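Local coordinates for protein probable hydrolase (Pseudomonas aeruginosa, PDB 7AL6) that is of unknown function but adopts the alpha/beta hydrolase fold and is probably a hydrolase, possibly of the lipolytic kind, at residues 43-48 and 271-276. Numbering follows the deposited sequence.
Sequences FSRLAP and AGAQAV
Leu46 and Ala273 are the nearest CA pair across residues 43-48 and 271-276, 5.2 Å apart. Segment 271-276 is regular helix, with Val276 N bonded to Gly272 O at 2.9 Å; residues 44-48 have helical backbone angles but lack a helix's regular bonds, Ala47 N to Phe43 O at 3.0 Å being the one backbone bond within 43-48. The small methyl of Ala273 points at the loop: Ala273 CB lies 3.5 Å from Arg45 CB and 4.1 Å from Arg45 CD. Leu46 supplies a second apolar meeting, with Val276. Leu46 CG stands anti to the backbone N (chi1 180°), and the branched end thereby comes nearer the helix than its CB direction suggests: CD2 lies 3.8 Å from Val276 CG1, while CD1 reaches Ala273 O at 4.0 Å. The Leu46 and Val276 side chains cross at about a right angle, meeting through methyl groups. All four touching residues are buried. Beyond its aliphatic part, Arg45 runs extended from CG to NE and spends its polar end elsewhere: NE donates to Leu267 O, and NH1 and NH2 form salt bridges with Glu270 and Glu180. In the alpha/beta hydrolase fold, the contact joins the loop between strands 28-33 and 53-58 to the early turns of C-terminal helix 270-284, with Leu184 of helix 179-189 against Arg45 and Leu265 of helix 265-268 against Val276.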
loop_
_atom_site.group_PDB
_atom_site.type_symbol
_atom_site.label_atom_id
_atom_site.label_comp_id
_atom_site.label_asym_id
_atom_site.label_seq_id
_atom_site.Cartn_x
_atom_site.Cartn_y
_atom_site.Cartn_z
ATOM N N PHE A 43 8.674 11.547 26.531
ATOM C CA PHE A 43 9.315 12.860 26.773
ATOM C C PHE A 43 8.350 13.907 27.340
ATOM O O PHE A 43 8.726 15.050 27.408
ATOM C CB PHE A 43 10.002 13.315 25.488
ATOM C CG PHE A 43 11.047 12.351 24.996
ATOM C CD1 PHE A 43 12.303 12.327 25.559
ATOM C CD2 PHE A 43 10.761 11.428 24.013
ATOM C CE1 PHE A 43 13.254 11.424 25.125
ATOM C CE2 PHE A 43 11.714 10.525 23.582
ATOM C CZ PHE A 43 12.958 10.520 24.145
ATOM N N SER A 44 7.169 13.519 27.788
ATOM C CA SER A 44 6.119 14.456 28.266
ATOM C C SER A 44 6.604 15.263 29.475
ATOM O O SER A 44 6.237 16.389 29.578
ATOM C CB SER A 44 4.802 13.781 28.524
ATOM O OG SER A 44 4.909 12.742 29.457
ATOM N N ARG A 45 7.393 14.685 30.359
ATOM C CA ARG A 45 7.906 15.408 31.545
ATOM C C ARG A 45 9.210 16.154 31.213
ATOM O O ARG A 45 9.402 17.236 31.695
ATOM C CB ARG A 45 8.183 14.437 32.687
ATOM C CG ARG A 45 6.984 13.679 33.216
ATOM C CD ARG A 45 7.354 13.155 34.576
ATOM N NE ARG A 45 6.557 12.053 35.031
ATOM C CZ ARG A 45 5.632 12.149 35.957
ATOM N NH1 ARG A 45 5.386 13.310 36.519
ATOM N NH2 ARG A 45 4.953 11.089 36.312
ATOM N N LEU A 46 10.109 15.512 30.487
ATOM C CA LEU A 46 11.457 16.039 30.175
ATOM C C LEU A 46 11.490 17.191 29.176
ATOM O O LEU A 46 12.037 18.193 29.512
ATOM C CB LEU A 46 12.284 14.875 29.641
ATOM C CG LEU A 46 13.708 15.226 29.261
ATOM C CD1 LEU A 46 14.353 16.035 30.357
ATOM C CD2 LEU A 46 14.499 13.980 28.954
ATOM N N ALA A 47 10.810 17.081 28.046
ATOM C CA ALA A 47 10.926 18.055 26.945
ATOM C C ALA A 47 10.507 19.443 27.412
ATOM O O ALA A 47 11.196 20.374 27.093
ATOM C CB ALA A 47 10.142 17.622 25.740
ATOM N N PRO A 48 9.421 19.657 28.167
ATOM C CA PRO A 48 9.040 20.994 28.573
ATOM C C PRO A 48 10.093 21.694 29.439
ATOM O O PRO A 48 10.073 22.855 29.483
ATOM C CB PRO A 48 7.756 20.790 29.375
ATOM C CG PRO A 48 7.239 19.487 28.900
ATOM C CD PRO A 48 8.474 18.667 28.620
ATOM N N ALA A 271 10.754 14.049 39.914
ATOM C CA ALA A 271 12.113 14.077 40.446
ATOM C C ALA A 271 13.123 13.597 39.407
ATOM O O ALA A 271 14.141 14.239 39.184
ATOM C CB ALA A 271 12.210 13.214 41.708
ATOM N N GLY A 272 12.855 12.461 38.763
ATOM C CA GLY A 272 13.726 12.024 37.692
ATOM C C GLY A 272 13.731 12.987 36.526
ATOM O O GLY A 272 14.789 13.320 35.992
ATOM N N ALA A 273 12.545 13.464 36.121
ATOM C CA ALA A 273 12.485 14.367 34.981
ATOM C C ALA A 273 13.382 15.561 35.210
ATOM O O ALA A 273 14.104 15.999 34.306
ATOM C CB ALA A 273 11.049 14.838 34.735
ATOM N N GLN A 274 13.336 16.124 36.414
ATOM C CA GLN A 274 14.094 17.343 36.679
ATOM C C GLN A 274 15.591 17.081 36.660
ATOM O O GLN A 274 16.375 17.924 36.222
ATOM C CB GLN A 274 13.726 17.908 38.044
ATOM C CG GLN A 274 12.519 18.786 38.048
ATOM C CD GLN A 274 11.978 19.015 39.453
ATOM O OE1 GLN A 274 10.768 19.114 39.649
ATOM N NE2 GLN A 274 12.874 19.104 40.431
ATOM N N ALA A 275 15.994 15.964 37.240
ATOM C CA ALA A 275 17.403 15.659 37.337
ATOM C C ALA A 275 17.968 15.399 35.959
ATOM O O ALA A 275 19.028 15.911 35.628
ATOM C CB ALA A 275 17.616 14.457 38.240
ATOM N N VAL A 276 17.264 14.619 35.132
ATOM C CA VAL A 276 17.719 14.471 33.754
ATOM C C VAL A 276 17.757 15.820 33.063
ATOM O O VAL A 276 18.726 16.162 32.375
ATOM C CB VAL A 276 16.839 13.458 32.996
ATOM C CG1 VAL A 276 17.277 13.427 31.526
ATOM C CG2 VAL A 276 16.962 12.084 33.650
#